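Local coordinates for transcriptional regulator, TetR family (Marinobacter aquaeolei, PDB 3NNR), which probably binds DNA through an amino-terminal helix-turn-helix motif to control transcription, as TetR-family regulators do, at residues K9-S14 with S50-E55; E16-K21 with N29-H34; Y54-E59 with W93-F98. One frame throughout, in Å; residues are numbered along the deposited sequence. Where two conformers were deposited one is given.

Contact 1: residues K9-S14 with S50-E55; sequences KILLSS and SDIIYE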
loop_
_atom_site.group_PDB
_atom_site.type_symbol
_atom_site.label_atom_id
_atom_site.label_comp_id
_atom_site.label_asym_id
_atom_site.label_seq_id
_atom_site.Cartn_x
_atom_site.Cartn_y
_atom_site.Cartn_z
ATOM N N LYS A 9 -12.328 -24.964 13.547
ATOM C CA LYS A 9 -10.995 -25.436 13.219
ATOM C C LYS A 9 -10.705 -25.111 11.758
ATOM O O LYS A 9 -9.622 -24.569 11.447
ATOM C CB LYS A 9 -10.810 -26.947 13.429
ATOM C CG LYS A 9 -10.713 -27.447 14.864
ATOM C CD LYS A 9 -10.471 -28.988 14.873
ATOM C CE LYS A 9 -10.371 -29.562 16.296
ATOM N NZ LYS A 9 -10.352 -31.066 16.321
ATOM N N ILE A 10 -11.667 -25.409 10.875
ATOM C CA ILE A 10 -11.492 -25.140 9.457
ATOM C C ILE A 10 -11.151 -23.665 9.214
ATOM O O ILE A 10 -10.249 -23.392 8.429
ATOM C CB ILE A 10 -12.716 -25.555 8.573
ATOM C CG1 ILE A 10 -12.942 -27.070 8.591
ATOM C CG2 ILE A 10 -12.480 -25.126 7.097
ATOM C CD1 ILE A 10 -14.333 -27.463 8.184
ATOM N N LEU A 11 -11.872 -22.742 9.861
ATOM C CA LEU A 11 -11.606 -21.298 9.705
ATOM C C LEU A 11 -10.241 -20.938 10.317
ATOM O O LEU A 11 -9.480 -20.219 9.714
ATOM C CB LEU A 11 -12.709 -20.445 10.346
ATOM C CG LEU A 11 -14.108 -20.381 9.706
ATOM C CD1 LEU A 11 -15.148 -19.847 10.708
ATOM C CD2 LEU A 11 -14.078 -19.520 8.437
ATOM N N LEU A 12 -9.926 -21.487 11.484
ATOM C CA LEU A 12 -8.655 -21.195 12.176
ATOM C C LEU A 12 -7.439 -21.704 11.362
ATOM O O LEU A 12 -6.452 -20.962 11.148
ATOM C CB LEU A 12 -8.645 -21.812 13.587
ATOM C CG LEU A 12 -7.884 -21.081 14.705
ATOM C CD1 LEU A 12 -7.603 -22.082 15.847
ATOM C CD2 LEU A 12 -6.574 -20.372 14.272
ATOM N N SER A 13 -7.521 -22.953 10.920
ATOM C CA SER A 13 -6.468 -23.569 10.127
ATOM C C SER A 13 -6.309 -22.951 8.741
ATOM O O SER A 13 -5.186 -22.808 8.265
ATOM C CB SER A 13 -6.670 -25.074 9.996
ATOM O OG SER A 13 -6.404 -25.710 11.223
ATOM N N SER A 14 -7.412 -22.602 8.094
ATOM C CA SER A 14 -7.339 -21.942 6.784
ATOM C C SER A 14 -6.598 -20.624 6.908
ATOM O O SER A 14 -5.703 -20.344 6.094
ATOM C CB SER A 14 -8.702 -21.707 6.205
ATOM O OG SER A 14 -9.290 -22.941 5.941
ATOM N N SER A 50 -13.709 -19.644 -1.546
ATOM C CA SER A 50 -14.243 -18.260 -1.398
ATOM C C SER A 50 -15.140 -18.081 -0.188
ATOM O O SER A 50 -15.191 -16.993 0.392
ATOM C CB SER A 50 -15.049 -17.824 -2.629
ATOM O OG SER A 50 -14.228 -17.802 -3.773
ATOM N N ASP A 51 -15.880 -19.135 0.150
ATOM C CA ASP A 51 -16.778 -19.119 1.301
ATOM C C ASP A 51 -15.980 -19.128 2.582
ATOM O O ASP A 51 -16.379 -18.471 3.523
ATOM C CB ASP A 51 -17.789 -20.253 1.253
ATOM C CG ASP A 51 -18.858 -20.057 0.172
ATOM O OD1 ASP A 51 -18.940 -18.981 -0.460
ATOM O OD2 ASP A 51 -19.675 -20.991 -0.006
ATOM N N ILE A 52 -14.833 -19.814 2.581
ATOM C CA ILE A 52 -13.934 -19.818 3.736
ATOM C C ILE A 52 -13.426 -18.402 3.922
ATOM O O ILE A 52 -13.584 -17.820 4.994
ATOM C CB ILE A 52 -12.739 -20.817 3.613
ATOM C CG1 ILE A 52 -13.270 -22.269 3.561
ATOM C CG2 ILE A 52 -11.822 -20.714 4.822
ATOM C CD1 ILE A 52 -12.170 -23.370 3.352
ATOM N N ILE A 53 -12.886 -17.834 2.844
ATOM C CA ILE A 53 -12.297 -16.495 2.881
ATOM C C ILE A 53 -13.305 -15.429 3.338
ATOM O O ILE A 53 -12.963 -14.575 4.174
ATOM C CB ILE A 53 -11.696 -16.124 1.520
ATOM C CG1 ILE A 53 -10.491 -17.022 1.201
ATOM C CG2 ILE A 53 -11.231 -14.643 1.496
ATOM C CD1 ILE A 53 -10.026 -16.894 -0.251
ATOM N N TYR A 54 -14.539 -15.498 2.827
ATOM C CA TYR A 54 -15.559 -14.506 3.178
ATOM C C TYR A 54 -15.831 -14.516 4.681
ATOM O O TYR A 54 -15.864 -13.463 5.327
ATOM C CB TYR A 54 -16.853 -14.751 2.425
ATOM C CG TYR A 54 -17.950 -13.735 2.669
ATOM C CD1 TYR A 54 -17.739 -12.389 2.391
ATOM C CD2 TYR A 54 -19.238 -14.120 3.055
ATOM C CE1 TYR A 54 -18.743 -11.428 2.563
ATOM C CE2 TYR A 54 -20.288 -13.148 3.219
ATOM C CZ TYR A 54 -20.018 -11.813 2.967
ATOM O OH TYR A 54 -20.970 -10.850 3.128
ATOM N N GLU A 55 -16.004 -15.708 5.233
ATOM C CA GLU A 55 -16.267 -15.833 6.669
ATOM C C GLU A 55 -15.078 -15.400 7.527
ATOM O O GLU A 55 -15.275 -14.778 8.558
ATOM C CB GLU A 55 -16.754 -17.228 7.032
ATOM C CG GLU A 55 -17.207 -17.280 8.541
ATOM C CD GLU A 55 -18.283 -18.276 8.844
ATOM O OE1 GLU A 55 -18.935 -18.731 7.866
ATOM O OE2 GLU A 55 -18.495 -18.575 10.061
#
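Ile52 lays its CG2 methyl on Ser14 and reaches on with CD1 to Ile10, and this is the tightly packed, buried half of the contact. Ile52 CG2 lies 3.6 Å from Ser14 CB, with Ser14 OG equally near, while Ile52 CD1 is 4.1 Å from CG2 of Ile10, the two isoleucine side chains crossing at about a right angle. A serine can face so apolar a partner because its hydroxyl is satisfied within its own helix. Ser14 OG stands anti to the carbonyl carbon (chi1 -65°), beside the backbone N, and donates to Ile10 O over 2.7 Å, one turn back. The same oxygen accepts the helical bond from Ser14 N, and the two donors come to it from opposite faces of the carbonyl plane. The polar need of the buried hydroxyl is thus met locally, and the same OG, with CB, packs on Ile52.

Toward the partly exposed side the fit changes character. Both methyls of Leu11 lie against the aliphatic part of Glu55, Leu11 CD2 at 3.8 Å from Glu55 CB, and Leu11 CD1 continues as far as the carboxylate, 3.6 Å from Glu55 OE2. These side chains also cross at about a right angle. The leucine covers the glutamate's stem but offers nothing to its charge, which is met instead by a salt bridge from Glu55 OE1 to Arg7, a turn before Leu11.

The principle illustrated is ordinary helix packing near perpendicular: the two segments run at 87° to each other, their axes 10.1 Å apart. Helix 6-21 is thereby joined to the start of helix 49-67. Leu42 of helix 39-45 and Phe46 in the following loop touch both Ile10 and Ile52, and Ile31 of helix 28-35 packs on Ser14, which places the contact in the core of the probable DNA-binding region.

Contact 2: residues E16-K21 with N29-H34; sequences ELFNDK and NHIAAH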
loop_
_atom_site.group_PDB
_atom_site.type_symbol
_atom_site.label_atom_id
_atom_site.label_comp_id
_atom_site.label_asym_id
_atom_site.label_seq_id
_atom_site.Cartn_x
_atom_site.Cartn_y
_atom_site.Cartn_z
ATOM N N GLU A 16 -4.309 -19.813 9.108
ATOM C CA GLU A 16 -2.888 -20.161 9.369
ATOM C C GLU A 16 -2.162 -20.503 8.071
ATOM O O GLU A 16 -1.053 -20.019 7.823
ATOM C CB GLU A 16 -2.753 -21.368 10.330
ATOM C CG GLU A 16 -1.296 -21.721 10.759
ATOM C CD GLU A 16 -1.132 -23.147 11.284
ATOM O OE1 GLU A 16 -2.079 -23.699 11.887
ATOM O OE2 GLU A 16 -0.035 -23.712 11.088
ATOM N N LEU A 17 -2.787 -21.362 7.259
ATOM C CA LEU A 17 -2.210 -21.792 5.971
ATOM C C LEU A 17 -2.164 -20.607 4.988
ATOM O O LEU A 17 -1.134 -20.378 4.385
ATOM C CB LEU A 17 -2.964 -22.991 5.398
ATOM C CG LEU A 17 -2.822 -24.328 6.145
ATOM C CD1 LEU A 17 -3.882 -25.262 5.684
ATOM C CD2 LEU A 17 -1.430 -24.979 5.986
ATOM N N PHE A 18 -3.233 -19.806 4.898
ATOM C CA PHE A 18 -3.223 -18.626 4.037
ATOM C C PHE A 18 -2.117 -17.629 4.432
ATOM O O PHE A 18 -1.410 -17.189 3.569
ATOM C CB PHE A 18 -4.579 -17.888 3.949
ATOM C CG PHE A 18 -5.741 -18.717 3.404
ATOM C CD1 PHE A 18 -5.564 -19.819 2.554
ATOM C CD2 PHE A 18 -7.049 -18.311 3.677
ATOM C CE1 PHE A 18 -6.689 -20.554 2.067
ATOM C CE2 PHE A 18 -8.170 -19.020 3.186
ATOM C CZ PHE A 18 -7.975 -20.146 2.374
ATOM N N ASN A 19 -1.983 -17.311 5.720
ATOM C CA ASN A 19 -0.970 -16.382 6.231
ATOM C C ASN A 19 0.460 -16.887 6.005
ATOM O O ASN A 19 1.342 -16.109 5.602
ATOM C CB ASN A 19 -1.129 -16.141 7.753
ATOM C CG ASN A 19 -2.307 -15.226 8.145
ATOM O OD1 ASN A 19 -2.927 -14.532 7.337
ATOM N ND2 ASN A 19 -2.566 -15.187 9.441
ATOM N N ASP A 20 0.665 -18.179 6.218
ATOM C CA ASP A 20 1.975 -18.795 6.137
ATOM C C ASP A 20 2.406 -19.104 4.694
ATOM O O ASP A 20 3.538 -18.795 4.326
ATOM C CB ASP A 20 2.014 -20.074 6.997
ATOM C CG ASP A 20 3.428 -20.643 7.159
ATOM O OD1 ASP A 20 4.316 -19.901 7.660
ATOM O OD2 ASP A 20 3.644 -21.841 6.823
ATOM N N LYS A 21 1.538 -19.742 3.902
ATOM C CA LYS A 21 1.877 -20.144 2.506
ATOM C C LYS A 21 1.325 -19.229 1.391
ATOM O O LYS A 21 1.789 -19.310 0.268
ATOM C CB LYS A 21 1.385 -21.576 2.223
ATOM C CG LYS A 21 1.835 -22.694 3.167
ATOM C CD LYS A 21 3.279 -23.004 3.086
ATOM C CE LYS A 21 3.613 -24.253 3.923
ATOM N NZ LYS A 21 5.097 -24.441 4.122
ATOM N N ASN A 29 -8.338 -28.995 -0.655
ATOM C CA ASN A 29 -7.716 -30.301 -0.387
ATOM C C ASN A 29 -6.569 -30.205 0.602
ATOM O O ASN A 29 -6.441 -31.085 1.450
ATOM C CB ASN A 29 -7.292 -31.016 -1.674
ATOM C CG ASN A 29 -8.489 -31.512 -2.496
ATOM O OD1 ASN A 29 -9.537 -31.932 -1.962
ATOM N ND2 ASN A 29 -8.333 -31.473 -3.797
ATOM N N HIS A 30 -5.772 -29.136 0.516
ATOM C CA HIS A 30 -4.680 -28.900 1.475
ATOM C C HIS A 30 -5.260 -28.705 2.868
ATOM O O HIS A 30 -4.743 -29.278 3.833
ATOM C CB HIS A 30 -3.832 -27.648 1.169
ATOM C CG HIS A 30 -2.991 -27.731 -0.068
ATOM N ND1 HIS A 30 -3.351 -27.138 -1.256
ATOM C CD2 HIS A 30 -1.766 -28.270 -0.280
ATOM C CE1 HIS A 30 -2.408 -27.341 -2.158
ATOM N NE2 HIS A 30 -1.437 -28.029 -1.593
ATOM N N ILE A 31 -6.341 -27.922 2.956
ATOM C CA ILE A 31 -6.949 -27.601 4.238
ATOM C C ILE A 31 -7.525 -28.903 4.867
ATOM O O ILE A 31 -7.274 -29.200 6.020
ATOM C CB ILE A 31 -7.986 -26.470 4.105
ATOM C CG1 ILE A 31 -7.351 -25.177 3.564
ATOM C CG2 ILE A 31 -8.621 -26.174 5.483
ATOM C CD1 ILE A 31 -8.395 -24.232 2.934
ATOM N N ALA A 32 -8.237 -29.701 4.081
ATOM C CA ALA A 32 -8.742 -30.999 4.548
ATOM C C ALA A 32 -7.590 -31.894 5.027
ATOM O O ALA A 32 -7.681 -32.481 6.102
ATOM C CB ALA A 32 -9.551 -31.708 3.454
ATOM N N ALA A 33 -6.508 -31.963 4.245
ATOM C CA ALA A 33 -5.345 -32.790 4.598
ATOM C C ALA A 33 -4.698 -32.360 5.929
ATOM O O ALA A 33 -4.402 -33.224 6.772
ATOM C CB ALA A 33 -4.320 -32.806 3.465
ATOM N N HIS A 34 -4.531 -31.043 6.118
ATOM C CA HIS A 34 -3.931 -30.443 7.341
ATOM C C HIS A 34 -4.769 -30.840 8.547
ATOM O O HIS A 34 -4.239 -31.356 9.529
ATOM C CB HIS A 34 -3.848 -28.904 7.205
ATOM C CG HIS A 34 -3.165 -28.183 8.345
ATOM N ND1 HIS A 34 -1.791 -28.095 8.465
ATOM C CD2 HIS A 34 -3.674 -27.417 9.344
ATOM C CE1 HIS A 34 -1.490 -27.363 9.525
ATOM N NE2 HIS A 34 -2.614 -26.930 10.069
#
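Leu17 and His34 lie alongside each other and point in opposite directions, so that both leucine methyls find the histidine. His34 CG is anti to its backbone N, and chi2 near 80° then turns one face of the imidazole to the leucine. Leu17 CD2 sits over that face, 4.3 Å from the His34 ring centroid and displaced toward the rim near ND1, a CH-pi contact. Leu17 CG is itself anti to its carbonyl carbon (chi1 -69°), and from there the methyls spread over two residues. Leu17 CD1 takes the base of the histidine side chain, 3.9 Å from His34 CB, and also meets Ile31 CG1 at 4.1 Å. One leucine therefore bridges two residues a helical turn apart.

Deeper in, Phe18 meets Ile31. The far end of the Phe18 ring, CE1 and CZ, touches Ile31 CD1; the two side chains cross at about a right angle. At the exposed margin, Glu16 approaches the histidine, but Glu16 OE1 stays 3.7 Å from His34 NE2. This is no hydrogen bond, and a second deposited conformer of the glutamate makes even the proximity doubtful.

The segments run at 114° to each other, a connection between helix 6-21 and helix 28-35, which belongs to the predicted helix-turn-helix. Behind it, Ile31 also packs on Ile52 of helix 49-67, Phe18 reaches Ile53 and Ile56 of that helix, and Ala32 touches Leu42 of helix 39-45.

Contact 3: residues Y54-E59 with W93-F98; sequences YEIFQE and WSYRFF. With SO4 (sulfate ion), chain D.
The rings of Phe57 and Phe98 lie nearly parallel, planes 21° apart, but are slid so far past each other that they barely overlap, with centroids 5.3 Å apart. What touches is the rim: Phe57 CD1 is 3.6 Å from Phe98 CZ. Beside them a single methyl, Ile56 CG2, fits against the edges of two other rings, 3.8 Å from Tyr95 CE2 and as near to CE1 of Phe97. The Phe97 ring has CB of Phe98 over the centre of one face. Phe97 CG lies between its own backbone N and carbonyl carbon (chi1 88°), a torsion rarely taken in a helix.

A second flat pair forms within 93-98. The Arg96 guanidinium lies over one face of the Trp93 indole, Arg96 NE 3.6 Å above the ring and over its centre. In the guanidinium plane Arg96 NE donates to Trp93 O at 2.9 Å, a nearly straight bond (164°). That oxygen also accepts from Arg96 N, which arrives from the opposite face of its plane. Arg96 NH1 makes a weak bond, 3.0 Å, to O3 of a sulfate ion that probably came from the crystallisation liquor. An alanine in place of Arg96 would probably leave Trp93 O without its side-chain donor, the sulfate without its guanidinium partner, and the indole without the group stacked on its face.

Tyr95 leaves helical geometry between helices 78-94 and 96-100, so this aromatic cluster packs the break against helix 49-67. Asn19 of helix 6-21 bonds to Ser94 O and Phe97 N, bridging the break, and Phe18 meets the Phe97 ring. Tyr116 of helix 110-136 packs on Phe57 and meets Phe98 edge-to-face. In this family helix 49-67 connects the DNA-binding region to the regulatory domain, and here it is packed against the break in the latter.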
loop_
_atom_site.group_PDB
_atom_site.type_symbol
_atom_site.label_atom_id
_atom_site.label_comp_id
_atom_site.label_asym_id
_atom_site.label_seq_id
_atom_site.Cartn_x
_atom_site.Cartn_y
_atom_site.Cartn_z
ATOM N N TYR A 54 -14.539 -15.498 2.827
ATOM C CA TYR A 54 -15.559 -14.506 3.178
ATOM C C TYR A 54 -15.831 -14.516 4.681
ATOM O O TYR A 54 -15.864 -13.463 5.327
ATOM C CB TYR A 54 -16.853 -14.751 2.425
ATOM C CG TYR A 54 -17.950 -13.735 2.669
ATOM C CD1 TYR A 54 -17.739 -12.389 2.391
ATOM C CD2 TYR A 54 -19.238 -14.120 3.055
ATOM C CE1 TYR A 54 -18.743 -11.428 2.563
ATOM C CE2 TYR A 54 -20.288 -13.148 3.219
ATOM C CZ TYR A 54 -20.018 -11.813 2.967
ATOM O OH TYR A 54 -20.970 -10.850 3.128
ATOM N N GLU A 55 -16.004 -15.708 5.233
ATOM C CA GLU A 55 -16.267 -15.833 6.669
ATOM C C GLU A 55 -15.078 -15.400 7.527
ATOM O O GLU A 55 -15.275 -14.778 8.558
ATOM C CB GLU A 55 -16.754 -17.228 7.032
ATOM C CG GLU A 55 -17.207 -17.280 8.541
ATOM C CD GLU A 55 -18.283 -18.276 8.844
ATOM O OE1 GLU A 55 -18.935 -18.731 7.866
ATOM O OE2 GLU A 55 -18.495 -18.575 10.061
ATOM N N ILE A 56 -13.856 -15.695 7.096
ATOM C CA ILE A 56 -12.673 -15.189 7.782
ATOM C C ILE A 56 -12.705 -13.647 7.775
ATOM O O ILE A 56 -12.495 -13.019 8.818
ATOM C CB ILE A 56 -11.375 -15.670 7.136
ATOM C CG1 ILE A 56 -11.173 -17.183 7.358
ATOM C CG2 ILE A 56 -10.203 -14.898 7.700
ATOM C CD1 ILE A 56 -9.962 -17.804 6.544
ATOM N N PHE A 57 -12.960 -13.053 6.609
ATOM C CA PHE A 57 -13.089 -11.597 6.517
ATOM C C PHE A 57 -14.162 -11.043 7.465
ATOM O O PHE A 57 -13.945 -10.027 8.137
ATOM C CB PHE A 57 -13.406 -11.125 5.100
ATOM C CG PHE A 57 -13.849 -9.702 5.056
ATOM C CD1 PHE A 57 -12.916 -8.680 5.181
ATOM C CD2 PHE A 57 -15.178 -9.378 4.955
ATOM C CE1 PHE A 57 -13.311 -7.365 5.191
ATOM C CE2 PHE A 57 -15.582 -8.058 4.974
ATOM C CZ PHE A 57 -14.637 -7.053 5.085
ATOM N N GLN A 58 -15.318 -11.697 7.504
ATOM C CA GLN A 58 -16.385 -11.282 8.407
ATOM C C GLN A 58 -15.962 -11.265 9.876
ATOM O O GLN A 58 -16.538 -10.476 10.636
ATOM C CB GLN A 58 -17.637 -12.136 8.239
ATOM C CG GLN A 58 -18.391 -11.852 6.969
ATOM C CD GLN A 58 -19.617 -12.743 6.778
ATOM O OE1 GLN A 58 -19.599 -13.956 7.050
ATOM N NE2 GLN A 58 -20.675 -12.145 6.282
ATOM N N GLU A 59 -15.020 -12.139 10.270
ATOM C CA GLU A 59 -14.488 -12.146 11.646
ATOM C C GLU A 59 -13.541 -10.949 11.833
ATOM O O GLU A 59 -13.562 -10.347 12.887
ATOM C CB GLU A 59 -13.749 -13.441 12.050
ATOM C CG GLU A 59 -14.516 -14.803 11.955
ATOM C CD GLU A 59 -15.793 -14.914 12.811
ATOM O OE1 GLU A 59 -15.865 -14.279 13.898
ATOM O OE2 GLU A 59 -16.723 -15.669 12.392
ATOM N N TRP A 93 -1.538 -7.829 11.015
ATOM C CA TRP A 93 -0.613 -8.966 11.096
ATOM C C TRP A 93 -1.401 -10.269 11.120
ATOM O O TRP A 93 -1.094 -11.198 10.358
ATOM C CB TRP A 93 0.336 -8.916 12.323
ATOM C CG TRP A 93 1.158 -10.180 12.468
ATOM C CD1 TRP A 93 0.907 -11.261 13.298
ATOM C CD2 TRP A 93 2.330 -10.519 11.722
ATOM N NE1 TRP A 93 1.872 -12.236 13.113
ATOM C CE2 TRP A 93 2.755 -11.804 12.155
ATOM C CE3 TRP A 93 3.054 -9.868 10.727
ATOM C CZ2 TRP A 93 3.895 -12.444 11.618
ATOM C CZ3 TRP A 93 4.200 -10.504 10.184
ATOM C CH2 TRP A 93 4.601 -11.783 10.639
ATOM N N SER A 94 -2.410 -10.337 11.991
ATOM C CA SER A 94 -3.147 -11.596 12.203
ATOM C C SER A 94 -3.915 -12.070 10.958
ATOM O O SER A 94 -4.157 -13.272 10.810
ATOM C CB SER A 94 -4.056 -11.503 13.444
ATOM O OG SER A 94 -3.291 -11.332 14.636
ATOM N N TYR A 95 -4.271 -11.133 10.079
ATOM C CA TYR A 95 -5.004 -11.419 8.869
ATOM C C TYR A 95 -4.165 -10.985 7.657
ATOM O O TYR A 95 -4.705 -10.632 6.610
ATOM C CB TYR A 95 -6.360 -10.700 8.944
ATOM C CG TYR A 95 -7.276 -11.303 9.987
ATOM C CD1 TYR A 95 -7.107 -11.014 11.344
ATOM C CD2 TYR A 95 -8.319 -12.175 9.629
ATOM C CE1 TYR A 95 -7.922 -11.578 12.334
ATOM C CE2 TYR A 95 -9.173 -12.757 10.632
ATOM C CZ TYR A 95 -8.962 -12.444 11.990
ATOM O OH TYR A 95 -9.755 -12.982 13.024
ATOM N N ARG A 96 -2.835 -11.104 7.777
ATOM C CA ARG A 96 -1.905 -10.637 6.734
ATOM C C ARG A 96 -2.175 -11.188 5.334
ATOM O O ARG A 96 -1.855 -10.503 4.353
ATOM C CB ARG A 96 -0.406 -10.811 7.140
ATOM C CG ARG A 96 0.163 -12.208 6.959
ATOM C CD ARG A 96 1.421 -12.505 7.810
ATOM N NE ARG A 96 0.962 -12.887 9.135
ATOM C CZ ARG A 96 1.197 -14.031 9.772
ATOM N NH1 ARG A 96 2.020 -14.962 9.295
ATOM N NH2 ARG A 96 0.649 -14.207 10.968
ATOM N N PHE A 97 -2.742 -12.390 5.246
ATOM C CA PHE A 97 -3.069 -13.028 3.940
ATOM C C PHE A 97 -4.042 -12.191 3.092
ATOM O O PHE A 97 -3.987 -12.222 1.865
ATOM C CB PHE A 97 -3.676 -14.442 4.118
ATOM C CG PHE A 97 -5.175 -14.433 4.280
ATOM C CD1 PHE A 97 -5.753 -14.136 5.492
ATOM C CD2 PHE A 97 -6.016 -14.636 3.166
ATOM C CE1 PHE A 97 -7.153 -14.081 5.637
ATOM C CE2 PHE A 97 -7.389 -14.560 3.288
ATOM C CZ PHE A 97 -7.967 -14.277 4.531
ATOM N N PHE A 98 -4.930 -11.465 3.756
ATOM C CA PHE A 98 -5.984 -10.710 3.088
ATOM C C PHE A 98 -5.448 -9.562 2.230
ATOM O O PHE A 98 -5.657 -9.549 1.017
ATOM C CB PHE A 98 -6.990 -10.232 4.123
ATOM C CG PHE A 98 -8.218 -9.641 3.543
ATOM C CD1 PHE A 98 -9.218 -10.455 3.061
ATOM C CD2 PHE A 98 -8.402 -8.267 3.524
ATOM C CE1 PHE A 98 -10.368 -9.914 2.524
ATOM C CE2 PHE A 98 -9.548 -7.716 2.995
ATOM C CZ PHE A 98 -10.529 -8.541 2.485
HETATM S S SO4 D . 4.960 -14.734 6.703
HETATM O O1 SO4 D . 6.183 -14.215 7.325
HETATM O O2 SO4 D . 5.137 -15.410 5.390
HETATM O O3 SO4 D . 4.400 -15.722 7.647
HETATM O O4 SO4 D . 4.188 -13.510 6.514
#

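In the fold
Contacts 1 and 3 are buried, contact 2 only partly so, and the chemistry follows. Contact 1 is mostly aliphatic, contact 3 mainly aromatic, and contact 2 grades from an apolar inner side to an exposed imidazole. Contacts 1 and 2 share helix 6-21, lie on the same side of the chain's centre and merge into one core between three helices. Contacts 1 and 3 overlap on helix 49-67, sharing Tyr54 and Glu55, and their side chains also touch. Contacts 2 and 3 have no helix in common, yet the end of helix 6-21 ties them together through both polar and aromatic links to the helix break at Tyr95.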